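Local coordinates for polar amino acid ABC uptake transporter substrate binding protein (Streptococcus thermophilus LMG 18311, PDB 3HV1) that probably binds polar amino acids outside the cell and delivers them to an ABC transporter for uptake, at residues A[159-164]-A[168-173]. Numbering follows the deposited sequence.
Sequences VQYSTF and LIDLNS
The Tyr161 ring receives the Asp170 carboxylate at its hydroxyl edge, with OD2 lying in the ring plane, whereas the Phe164 ring meets a methyl of Leu168 at an oblique angle. Both pairs belong to a beta-alpha-beta crossover in one lobe of a family 3 solute-binding protein: strand 158-161 turns through Ser162 and Thr163 into helix 164-173, which leads to strand 178-182, and both strands run parallel to 130-133, which lies between them.

Tyr161 ends the strand and Asp170 sits in the second half of the helix, so their bond ties the helix back across the turn. The phenol OH donates to Asp170 OD2 over 2.6 Å, and OD2 accepts through its anti lone pair, the one facing away from OD1. The carboxylate stands nearly upright to the ring, the two planes 79° apart, and OD2 also lies 3.0 Å from Tyr161 CE1. Asp170 CG is anti to its own carbonyl carbon (chi1 -75°), a setting that carries the acid to the phenol. Ala167 and Ile176 also pack against Tyr161.

At the helix start, Thr163 is the N-cap residue. Phe164, with CG anti to its backbone N (chi1 176°), reaches Leu179 and Ile181 of strand 178-182 and stacks on Tyr189. Leu168 lies one turn further on, and its methyl CD2 is a loose 4.4 Å from Phe164 CE2. The backbone link between these two residues is a regular helical bond, Leu168 N to Phe164 O at 2.9 Å.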
loop_
_atom_site.group_PDB
_atom_site.type_symbol
_atom_site.label_atom_id
_atom_site.label_comp_id
_atom_site.label_asym_id
_atom_site.label_seq_id
_atom_site.Cartn_x
_atom_site.Cartn_y
_atom_site.Cartn_z
ATOM N N VAL A 159 -32.918 -10.878 -0.113
ATOM C CA VAL A 159 -33.934 -10.627 0.887
ATOM C C VAL A 159 -33.338 -9.588 1.830
ATOM O O VAL A 159 -32.288 -9.814 2.443
ATOM C CB VAL A 159 -34.265 -11.912 1.662
ATOM C CG1 VAL A 159 -35.411 -11.665 2.629
ATOM C CG2 VAL A 159 -34.620 -13.018 0.691
ATOM N N GLN A 160 -33.995 -8.438 1.936
ATOM C CA GLN A 160 -33.498 -7.378 2.800
ATOM C C GLN A 160 -33.993 -7.515 4.231
ATOM O O GLN A 160 -35.133 -7.907 4.476
ATOM C CB GLN A 160 -33.890 -6.007 2.243
ATOM C CG GLN A 160 -33.217 -5.667 0.927
ATOM C CD GLN A 160 -33.468 -4.234 0.506
ATOM O OE1 GLN A 160 -33.152 -3.293 1.240
ATOM N NE2 GLN A 160 -34.040 -4.058 -0.682
ATOM N N TYR A 161 -33.116 -7.189 5.173
ATOM C CA TYR A 161 -33.438 -7.262 6.586
ATOM C C TYR A 161 -33.113 -5.924 7.220
ATOM O O TYR A 161 -32.137 -5.278 6.850
ATOM C CB TYR A 161 -32.625 -8.373 7.246
ATOM C CG TYR A 161 -33.079 -9.759 6.852
ATOM C CD1 TYR A 161 -33.972 -10.471 7.651
ATOM C CD2 TYR A 161 -32.622 -10.358 5.678
ATOM C CE1 TYR A 161 -34.400 -11.749 7.295
ATOM C CE2 TYR A 161 -33.043 -11.638 5.308
ATOM C CZ TYR A 161 -33.930 -12.328 6.122
ATOM O OH TYR A 161 -34.336 -13.601 5.780
ATOM N N SER A 162 -33.937 -5.510 8.175
ATOM C CA SER A 162 -33.731 -4.236 8.849
ATOM C C SER A 162 -32.549 -4.306 9.804
ATOM O O SER A 162 -31.743 -3.376 9.877
ATOM C CB SER A 162 -34.990 -3.836 9.620
ATOM O OG SER A 162 -36.088 -3.659 8.739
ATOM N N THR A 163 -32.445 -5.415 10.528
ATOM C CA THR A 163 -31.364 -5.603 11.487
ATOM C C THR A 163 -30.568 -6.866 11.198
ATOM O O THR A 163 -31.076 -7.812 10.599
ATOM C CB THR A 163 -31.911 -5.697 12.924
ATOM O OG1 THR A 163 -32.765 -6.843 13.033
ATOM C CG2 THR A 163 -32.711 -4.448 13.279
ATOM N N PHE A 164 -29.312 -6.875 11.634
ATOM C CA PHE A 164 -28.446 -8.028 11.440
ATOM C C PHE A 164 -28.988 -9.208 12.237
ATOM O O PHE A 164 -28.843 -10.361 11.834
ATOM C CB PHE A 164 -27.028 -7.716 11.919
ATOM C CG PHE A 164 -26.091 -8.886 11.833
ATOM C CD1 PHE A 164 -25.558 -9.280 10.612
ATOM C CD2 PHE A 164 -25.761 -9.612 12.972
ATOM C CE1 PHE A 164 -24.711 -10.381 10.525
ATOM C CE2 PHE A 164 -24.914 -10.717 12.895
ATOM C CZ PHE A 164 -24.389 -11.099 11.668
ATOM N N LEU A 168 -29.641 -12.979 10.879
ATOM C CA LEU A 168 -29.005 -14.169 11.442
ATOM C C LEU A 168 -30.054 -15.202 11.864
ATOM O O LEU A 168 -29.887 -16.396 11.634
ATOM C CB LEU A 168 -28.141 -13.792 12.646
ATOM C CG LEU A 168 -27.275 -14.924 13.211
ATOM C CD1 LEU A 168 -26.298 -15.376 12.139
ATOM C CD2 LEU A 168 -26.524 -14.453 14.449
ATOM N N ILE A 169 -31.138 -14.747 12.486
ATOM C CA ILE A 169 -32.190 -15.669 12.900
ATOM C C ILE A 169 -32.601 -16.511 11.702
ATOM O O ILE A 169 -32.683 -17.732 11.788
ATOM C CB ILE A 169 -33.427 -14.906 13.444
ATOM C CG1 ILE A 169 -33.099 -14.311 14.815
ATOM C CG2 ILE A 169 -34.631 -15.847 13.532
ATOM C CD1 ILE A 169 -34.182 -13.426 15.396
ATOM N N ASP A 170 -32.843 -15.857 10.574
ATOM C CA ASP A 170 -33.243 -16.569 9.373
ATOM C C ASP A 170 -32.128 -17.435 8.791
ATOM O O ASP A 170 -32.397 -18.476 8.192
ATOM C CB ASP A 170 -33.754 -15.580 8.325
ATOM C CG ASP A 170 -35.152 -15.057 8.650
ATOM O OD1 ASP A 170 -35.663 -15.350 9.753
ATOM O OD2 ASP A 170 -35.729 -14.353 7.800
ATOM N N LEU A 171 -30.877 -17.012 8.954
ATOM C CA LEU A 171 -29.770 -17.817 8.443
ATOM C C LEU A 171 -29.690 -19.077 9.302
ATOM O O LEU A 171 -29.470 -20.163 8.783
ATOM C CB LEU A 171 -28.435 -17.055 8.517
ATOM C CG LEU A 171 -27.218 -17.751 7.889
ATOM C CD1 LEU A 171 -27.376 -17.789 6.364
ATOM C CD2 LEU A 171 -25.932 -17.013 8.251
ATOM N N ASN A 172 -29.878 -18.928 10.614
ATOM C CA ASN A 172 -29.816 -20.071 11.530
ATOM C C ASN A 172 -30.944 -21.081 11.331
ATOM O O ASN A 172 -30.748 -22.282 11.514
ATOM C CB ASN A 172 -29.818 -19.594 12.992
ATOM C CG ASN A 172 -28.552 -18.848 13.358
ATOM O OD1 ASN A 172 -27.498 -19.090 12.769
ATOM N ND2 ASN A 172 -28.640 -17.949 14.337
ATOM N N SER A 173 -32.122 -20.590 10.953
ATOM C CA SER A 173 -33.284 -21.449 10.746
ATOM C C SER A 173 -33.314 -22.059 9.351
ATOM O O SER A 173 -34.077 -22.990 9.096
ATOM C CB SER A 173 -34.573 -20.652 10.951
ATOM O OG SER A 173 -34.817 -19.828 9.824
#